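Local coordinates for LanC-like protein GCR2 (Arabidopsis thaliana, PDB 3T33) that may play a role in abscisic acid signalling in plants and belongs to the zinc-binding LanC-like proteins, relatives of the bacterial lantibiotic cyclases, at residues A[137-142]-A[181-186]; A[301-306]-A[346-351]. All blocks are in the same frame, centred on the assembly; numbering follows the deposited sequence.

Contact 1 of 2, residues A[137-142]-A[181-186]; sequences GAVAAK and CLFLNK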
ATOM      1  N   GLY A 137      11.954   3.511  12.852  1.00 31.91           N
ATOM      2  CA  GLY A 137      13.022   4.097  13.668  1.00 31.14           C
ATOM      3  C   GLY A 137      14.318   3.409  13.360  1.00 32.31           C
ATOM      4  O   GLY A 137      15.315   4.082  13.094  1.00 32.78           O
ATOM      5  N   ALA A 138      14.309   2.065  13.419  1.00 31.03           N
ATOM      6  CA  ALA A 138      15.522   1.281  13.269  1.00 32.15           C
ATOM      7  C   ALA A 138      16.109   1.388  11.846  1.00 31.90           C
ATOM      8  O   ALA A 138      17.294   1.394  11.665  1.00 31.03           O
ATOM      9  CB  ALA A 138      15.244  -0.228  13.613  1.00 30.89           C
ATOM     10  N   VAL A 139      15.242   1.499  10.849  1.00 32.95           N
ATOM     11  CA  VAL A 139      15.700   1.572   9.457  1.00 32.90           C
ATOM     12  C   VAL A 139      16.274   2.966   9.201  1.00 33.07           C
ATOM     13  O   VAL A 139      17.369   3.112   8.682  1.00 32.97           O
ATOM     14  CB  VAL A 139      14.562   1.142   8.470  1.00 33.10           C
ATOM     15  CG1 VAL A 139      14.972   1.448   7.039  1.00 34.86           C
ATOM     16  CG2 VAL A 139      14.259  -0.384   8.621  1.00 30.98           C
ATOM     17  N   ALA A 140      15.537   3.992   9.616  1.00 33.05           N
ATOM     18  CA  ALA A 140      15.989   5.381   9.471  1.00 33.26           C
ATOM     19  C   ALA A 140      17.326   5.596  10.176  1.00 33.87           C
ATOM     20  O   ALA A 140      18.196   6.208   9.601  1.00 32.33           O
ATOM     21  CB  ALA A 140      14.933   6.367   9.921  1.00 31.16           C
ATOM     22  N   ALA A 141      17.507   5.019  11.369  1.00 35.63           N
ATOM     23  CA  ALA A 141      18.802   5.071  12.105  1.00 37.62           C
ATOM     24  C   ALA A 141      19.950   4.365  11.415  1.00 38.81           C
ATOM     25  O   ALA A 141      21.091   4.817  11.468  1.00 39.07           O
ATOM     26  CB  ALA A 141      18.655   4.542  13.568  1.00 37.21           C
ATOM     27  N   LYS A 142      19.654   3.216  10.826  1.00 40.40           N
ATOM     28  CA  LYS A 142      20.627   2.513  10.016  1.00 42.23           C
ATOM     29  C   LYS A 142      21.033   3.404   8.824  1.00 42.67           C
ATOM     30  O   LYS A 142      22.204   3.507   8.506  1.00 42.93           O
ATOM     31  CB  LYS A 142      20.072   1.142   9.540  1.00 42.25           C
ATOM     32  CG  LYS A 142      21.119   0.010   9.382  1.00 43.99           C
ATOM     33  CD  LYS A 142      22.001  -0.109  10.638  1.00 45.27           C
ATOM     34  CE  LYS A 142      22.998  -1.269  10.614  1.00 47.43           C
ATOM     35  NZ  LYS A 142      23.785  -1.233  11.896  1.00 49.65           N
ATOM     36  N   CYS A 181       8.177  -7.215  10.841  1.00 27.91           N
ATOM     37  CA  CYS A 181       9.366  -8.016  10.983  1.00 28.18           C
ATOM     38  C   CYS A 181       9.999  -8.164   9.596  1.00 27.01           C
ATOM     39  O   CYS A 181      11.156  -7.970   9.473  1.00 24.59           O
ATOM     40  CB  CYS A 181       9.047  -9.434  11.524  1.00 26.58           C
ATOM     41  SG  CYS A 181       8.264  -9.448  13.183  1.00 31.26           S
ATOM     42  N   LEU A 182       9.236  -8.654   8.608  1.00 27.84           N
ATOM     43  CA  LEU A 182       9.764  -8.832   7.242  1.00 28.52           C
ATOM     44  C   LEU A 182      10.354  -7.524   6.730  1.00 28.34           C
ATOM     45  O   LEU A 182      11.434  -7.500   6.269  1.00 29.20           O
ATOM     46  CB  LEU A 182       8.682  -9.319   6.337  1.00 28.80           C
ATOM     47  CG  LEU A 182       8.172 -10.724   6.707  1.00 31.62           C
ATOM     48  CD1 LEU A 182       6.880 -11.037   6.018  1.00 29.83           C
ATOM     49  CD2 LEU A 182       9.277 -11.816   6.418  1.00 30.66           C
ATOM     50  N   PHE A 183       9.668  -6.426   6.959  1.00 29.59           N
ATOM     51  CA  PHE A 183      10.127  -5.128   6.544  1.00 31.31           C
ATOM     52  C   PHE A 183      11.460  -4.746   7.211  1.00 31.55           C
ATOM     53  O   PHE A 183      12.423  -4.339   6.547  1.00 30.90           O
ATOM     54  CB  PHE A 183       9.043  -4.101   6.901  1.00 31.01           C
ATOM     55  CG  PHE A 183       9.483  -2.670   6.763  1.00 34.30           C
ATOM     56  CD1 PHE A 183      10.156  -2.033   7.814  1.00 31.91           C
ATOM     57  CD2 PHE A 183       9.209  -1.941   5.573  1.00 33.09           C
ATOM     58  CE1 PHE A 183      10.578  -0.653   7.712  1.00 33.19           C
ATOM     59  CE2 PHE A 183       9.586  -0.550   5.464  1.00 34.27           C
ATOM     60  CZ  PHE A 183      10.268   0.098   6.535  1.00 32.74           C
ATOM     61  N   LEU A 184      11.527  -4.910   8.519  1.00 31.90           N
ATOM     62  CA  LEU A 184      12.747  -4.621   9.236  1.00 32.96           C
ATOM     63  C   LEU A 184      13.922  -5.453   8.726  1.00 34.29           C
ATOM     64  O   LEU A 184      15.032  -4.908   8.446  1.00 34.36           O
ATOM     65  CB  LEU A 184      12.562  -4.827  10.734  1.00 32.15           C
ATOM     66  CG  LEU A 184      13.795  -4.463  11.543  1.00 35.88           C
ATOM     67  CD1 LEU A 184      14.280  -3.066  11.232  1.00 36.83           C
ATOM     68  CD2 LEU A 184      13.543  -4.591  13.062  1.00 39.41           C
ATOM     69  N   ASN A 185      13.698  -6.762   8.597  1.00 34.12           N
ATOM     70  CA  ASN A 185      14.780  -7.680   8.167  1.00 34.92           C
ATOM     71  C   ASN A 185      15.277  -7.403   6.716  1.00 34.76           C
ATOM     72  O   ASN A 185      16.469  -7.379   6.445  1.00 34.10           O
ATOM     73  CB  ASN A 185      14.359  -9.172   8.368  1.00 32.64           C
ATOM     74  CG  ASN A 185      14.454  -9.647   9.903  1.00 36.92           C
ATOM     75  OD1 ASN A 185      14.710  -8.861  10.822  1.00 40.17           O
ATOM     76  ND2 ASN A 185      14.280 -10.921  10.126  1.00 33.28           N
ATOM     77  N   LYS A 186      14.344  -7.229   5.804  1.00 35.27           N
ATOM     78  CA  LYS A 186      14.667  -6.938   4.409  1.00 37.30           C
ATOM     79  C   LYS A 186      15.561  -5.684   4.313  1.00 37.17           C
ATOM     80  O   LYS A 186      16.630  -5.726   3.706  1.00 37.95           O
ATOM     81  CB  LYS A 186      13.332  -6.746   3.657  1.00 37.43           C
ATOM     82  CG  LYS A 186      13.420  -6.078   2.279  1.00 44.27           C
ATOM     83  CD  LYS A 186      13.369  -7.118   1.143  1.00 51.26           C
ATOM     84  CE  LYS A 186      12.799  -6.549  -0.179  1.00 54.24           C
ATOM     85  NZ  LYS A 186      12.090  -7.615  -0.980  1.00 56.75           N
TER

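Contact 2 of 2, residues A[301-306]-A[346-351]; sequences AAQVYN and LYRLTR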
ATOM      1  N   ALA A 301       1.359 -13.319  -5.809  1.00 33.06           N
ATOM      2  CA  ALA A 301       1.216 -14.768  -6.123  1.00 35.36           C
ATOM      3  C   ALA A 301       1.866 -15.034  -7.483  1.00 36.57           C
ATOM      4  O   ALA A 301       2.706 -15.936  -7.627  1.00 38.33           O
ATOM      5  CB  ALA A 301      -0.226 -15.162  -6.132  1.00 34.15           C
ATOM      6  N   ALA A 302       1.540 -14.203  -8.466  1.00 37.52           N
ATOM      7  CA  ALA A 302       2.073 -14.405  -9.798  1.00 39.92           C
ATOM      8  C   ALA A 302       3.571 -14.449  -9.828  1.00 41.16           C
ATOM      9  O   ALA A 302       4.121 -15.284 -10.525  1.00 41.66           O
ATOM     10  CB  ALA A 302       1.570 -13.337 -10.748  1.00 39.54           C
ATOM     11  N   GLN A 303       4.244 -13.541  -9.104  1.00 43.54           N
ATOM     12  CA  GLN A 303       5.735 -13.490  -9.081  1.00 44.87           C
ATOM     13  C   GLN A 303       6.362 -14.709  -8.408  1.00 45.37           C
ATOM     14  O   GLN A 303       7.445 -15.144  -8.778  1.00 45.37           O
ATOM     15  CB  GLN A 303       6.269 -12.226  -8.372  1.00 44.63           C
ATOM     16  CG  GLN A 303       6.525 -10.989  -9.254  1.00 50.25           C
ATOM     17  CD  GLN A 303       6.608  -9.649  -8.445  1.00 57.99           C
ATOM     18  OE1 GLN A 303       6.490  -9.643  -7.198  1.00 58.71           O
ATOM     19  NE2 GLN A 303       6.783  -8.512  -9.163  1.00 56.56           N
ATOM     20  N   VAL A 304       5.706 -15.219  -7.379  1.00 46.34           N
ATOM     21  CA  VAL A 304       6.286 -16.298  -6.577  1.00 48.10           C
ATOM     22  C   VAL A 304       5.999 -17.641  -7.222  1.00 48.48           C
ATOM     23  O   VAL A 304       6.859 -18.533  -7.242  1.00 48.64           O
ATOM     24  CB  VAL A 304       5.660 -16.400  -5.143  1.00 48.38           C
ATOM     25  CG1 VAL A 304       6.402 -17.457  -4.336  1.00 49.27           C
ATOM     26  CG2 VAL A 304       5.714 -15.110  -4.430  1.00 47.46           C
ATOM     27  N   TYR A 305       4.770 -17.786  -7.713  1.00 48.94           N
ATOM     28  CA  TYR A 305       4.282 -19.104  -8.167  1.00 50.01           C
ATOM     29  C   TYR A 305       4.374 -19.319  -9.658  1.00 51.16           C
ATOM     30  O   TYR A 305       4.574 -20.449 -10.111  1.00 51.15           O
ATOM     31  CB  TYR A 305       2.892 -19.375  -7.612  1.00 48.49           C
ATOM     32  CG  TYR A 305       2.983 -19.342  -6.101  1.00 46.09           C
ATOM     33  CD1 TYR A 305       4.027 -20.017  -5.459  1.00 42.95           C
ATOM     34  CD2 TYR A 305       2.062 -18.618  -5.308  1.00 44.59           C
ATOM     35  CE1 TYR A 305       4.162 -19.998  -4.077  1.00 41.94           C
ATOM     36  CE2 TYR A 305       2.177 -18.594  -3.868  1.00 40.15           C
ATOM     37  CZ  TYR A 305       3.241 -19.287  -3.282  1.00 41.93           C
ATOM     38  OH  TYR A 305       3.439 -19.295  -1.914  1.00 41.97           O
ATOM     39  N   ASN A 306       4.313 -18.216 -10.401  1.00 52.14           N
ATOM     40  CA  ASN A 306       4.317 -18.233 -11.863  1.00 53.48           C
ATOM     41  C   ASN A 306       3.243 -19.117 -12.479  1.00 53.96           C
ATOM     42  O   ASN A 306       3.514 -20.093 -13.150  1.00 54.38           O
ATOM     43  CB  ASN A 306       5.692 -18.552 -12.452  1.00 53.35           C
ATOM     44  CG  ASN A 306       5.854 -17.940 -13.839  1.00 56.04           C
ATOM     45  OD1 ASN A 306       4.992 -17.148 -14.268  1.00 54.90           O
ATOM     46  ND2 ASN A 306       6.935 -18.294 -14.548  1.00 55.51           N
ATOM     47  N   LEU A 346       1.369  -4.109 -11.760  1.00 29.45           N
ATOM     48  CA  LEU A 346       1.184  -4.935 -12.973  1.00 31.47           C
ATOM     49  C   LEU A 346       2.374  -4.644 -13.924  1.00 30.87           C
ATOM     50  O   LEU A 346       2.981  -5.557 -14.520  1.00 30.76           O
ATOM     51  CB  LEU A 346      -0.174  -4.606 -13.615  1.00 31.88           C
ATOM     52  CG  LEU A 346      -1.313  -5.301 -12.866  1.00 31.79           C
ATOM     53  CD1 LEU A 346      -2.640  -4.677 -13.183  1.00 30.79           C
ATOM     54  CD2 LEU A 346      -1.288  -6.771 -13.248  1.00 29.70           C
ATOM     55  N   TYR A 347       2.792  -3.389 -13.890  1.00 29.96           N
ATOM     56  CA  TYR A 347       3.953  -2.945 -14.636  1.00 30.35           C
ATOM     57  C   TYR A 347       5.220  -3.562 -14.120  1.00 30.75           C
ATOM     58  O   TYR A 347       6.004  -4.054 -14.909  1.00 30.79           O
ATOM     59  CB  TYR A 347       4.061  -1.406 -14.602  1.00 29.59           C
ATOM     60  CG  TYR A 347       5.261  -0.854 -15.336  1.00 31.45           C
ATOM     61  CD1 TYR A 347       5.474  -1.117 -16.731  1.00 28.26           C
ATOM     62  CD2 TYR A 347       6.201  -0.061 -14.664  1.00 29.31           C
ATOM     63  CE1 TYR A 347       6.591  -0.572 -17.397  1.00 29.94           C
ATOM     64  CE2 TYR A 347       7.311   0.498 -15.345  1.00 28.94           C
ATOM     65  CZ  TYR A 347       7.481   0.231 -16.704  1.00 32.08           C
ATOM     66  OH  TYR A 347       8.577   0.755 -17.333  1.00 31.99           O
ATOM     67  N   ARG A 348       5.435  -3.571 -12.804  1.00 30.70           N
ATOM     68  CA  ARG A 348       6.565  -4.308 -12.275  1.00 30.23           C
ATOM     69  C   ARG A 348       6.557  -5.765 -12.725  1.00 30.51           C
ATOM     70  O   ARG A 348       7.608  -6.300 -13.055  1.00 30.43           O
ATOM     71  CB  ARG A 348       6.609  -4.285 -10.760  1.00 31.56           C
ATOM     72  CG  ARG A 348       6.768  -2.902 -10.079  1.00 33.13           C
ATOM     73  CD  ARG A 348       7.244  -3.080  -8.592  1.00 35.97           C
ATOM     74  NE  ARG A 348       6.141  -3.605  -7.798  1.00 39.09           N
ATOM     75  CZ  ARG A 348       6.153  -4.781  -7.210  1.00 41.03           C
ATOM     76  NH1 ARG A 348       7.228  -5.543  -7.243  1.00 42.04           N
ATOM     77  NH2 ARG A 348       5.078  -5.176  -6.555  1.00 48.44           N
ATOM     78  N   LEU A 349       5.390  -6.401 -12.724  1.00 30.00           N
ATOM     79  CA  LEU A 349       5.297  -7.823 -13.042  1.00 31.10           C
ATOM     80  C   LEU A 349       5.476  -8.110 -14.578  1.00 32.29           C
ATOM     81  O   LEU A 349       6.150  -9.048 -14.918  1.00 32.40           O
ATOM     82  CB  LEU A 349       3.956  -8.364 -12.585  1.00 28.96           C
ATOM     83  CG  LEU A 349       3.629  -9.776 -13.019  1.00 28.93           C
ATOM     84  CD1 LEU A 349       4.456 -10.794 -12.220  1.00 27.11           C
ATOM     85  CD2 LEU A 349       2.124 -10.082 -12.934  1.00 23.72           C
ATOM     86  N   THR A 350       4.875  -7.291 -15.472  1.00 33.33           N
ATOM     87  CA  THR A 350       4.840  -7.603 -16.914  1.00 33.32           C
ATOM     88  C   THR A 350       5.854  -6.835 -17.778  1.00 34.87           C
ATOM     89  O   THR A 350       6.178  -7.268 -18.919  1.00 34.40           O
ATOM     90  CB  THR A 350       3.445  -7.375 -17.487  1.00 33.31           C
ATOM     91  OG1 THR A 350       3.052  -6.012 -17.288  1.00 32.13           O
ATOM     92  CG2 THR A 350       2.416  -8.250 -16.773  1.00 33.95           C
ATOM     93  N   ARG A 351       6.364  -5.723 -17.226  1.00 33.56           N
ATOM     94  CA  ARG A 351       7.102  -4.730 -17.977  1.00 32.60           C
ATOM     95  C   ARG A 351       6.348  -4.135 -19.198  1.00 33.64           C
ATOM     96  O   ARG A 351       6.980  -3.609 -20.148  1.00 32.22           O
ATOM     97  CB  ARG A 351       8.462  -5.284 -18.401  1.00 32.49           C
ATOM     98  CG  ARG A 351       9.598  -4.640 -17.631  1.00 30.84           C
ATOM     99  CD  ARG A 351       9.572  -4.851 -16.082  1.00 27.05           C
ATOM    100  NE  ARG A 351      10.881  -4.555 -15.477  1.00 25.62           N
ATOM    101  CZ  ARG A 351      11.130  -4.546 -14.164  1.00 27.87           C
ATOM    102  NH1 ARG A 351      10.161  -4.844 -13.301  1.00 31.46           N
ATOM    103  NH2 ARG A 351      12.347  -4.286 -13.719  1.00 23.99           N
TER

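Contact 1 of 2, residues A[137-142]-A[181-186]
L184 and V139 meet by their methyl groups, V139 CG2 lying 3.7 Å from L184 CD1 as the two side chains reach past one another from facing helices. The same CD1 also reaches A138 CB, at 3.8 Å, so one leucine methyl bridges two successive residues of the facing helix. It gets there because CG of L184 stands opposite the backbone N (chi1 -177°), which carries the branch across although the CB itself does not point at the partner. No hydrogen bond joins the two segments, and all four touching residues are buried. The helices that meet here, 130-144 and 174-188, run nearly parallel, their local axes 10° apart and 10.0 Å distant at closest approach. They belong to the alpha/alpha barrel of the LanC-like fold, in which helices of one ring lie side by side with the same sense.

The ring of F183 is approached obliquely by V139 CG2, 3.8 Å from CE1, so that this methyl serves both apolar neighbours. Beyond the pair, the F183 ring stacks with H187 and meets the rings of F126 and W179, while A138 also touches Y150 and Y153 of helix 147-158.

Contact 2 of 2, residues A[301-306]-A[346-351]
Segments 301-306 and 346-351 bring together the C-terminal ends of two roughly parallel helices, 291-305 and 336-350, whose local axes cross at 22° and approach to 10.7 Å, with Q303 and L349 nearest by CA. This is helix-to-helix packing in the alpha/alpha barrel of the LanC-like fold, and the chain leaves both helices here: N306 and R351 are the first residues to leave helical geometry, each with positive phi.

L349 holds the centre. Its CG is anti to the backbone N, which turns the two methyls to the neighbouring helix. A302 CB lies against both, 4.0 Å from L349 CD2 and 4.1 Å from L349 CD1, and CD1 also packs 3.6 Å from CG of Q303, whose side chain runs the opposite way. A302 also touches F310 and V311 of helix 308-324.

Past CG, the Q303 chain runs out extended and meets R348 at about a right angle. Here the groups only lie close: Q303 NE2 is 3.6 Å from R348 NH1, the amide and guanidinium planes are 69° apart, and no hydrogen bond forms between them. The firmer polar partner of R348 is E414, near the C-terminus, which takes NH2 in a salt bridge.

Two side chains close the end of helix 336-350. T350 OG1 donates to L346 O, 2.8 Å away and above the carbonyl plane, an oxygen that also accepts from T350 N; OG1 is itself bonded to N352 N. R351 NH1 reaches R348 O at 2.9 Å, in the carbonyl plane and on a lone pair, with a bent N-H...O angle of 138°.

How the contacts relate
Contacts 1 and 2 follow one another along the chain, the first closing before the second opens, and all four segments belong to the LanC-like part of the chain. They have no helix in common: contact 1 joins helices 130-144 and 174-188, contact 2 helices 291-305 and 336-350. Their centres stand 25 Å apart, with nearest atoms about 8 Å apart and no touch. In both, roughly parallel helices lie side by side, and in each pair one further helix (147-158, 308-324) lies between the partners in sequence, as expected of an alpha/alpha barrel. Neither contact includes the zinc ligands C288, C333 and H334; both are packing within the helical framework that carries this site.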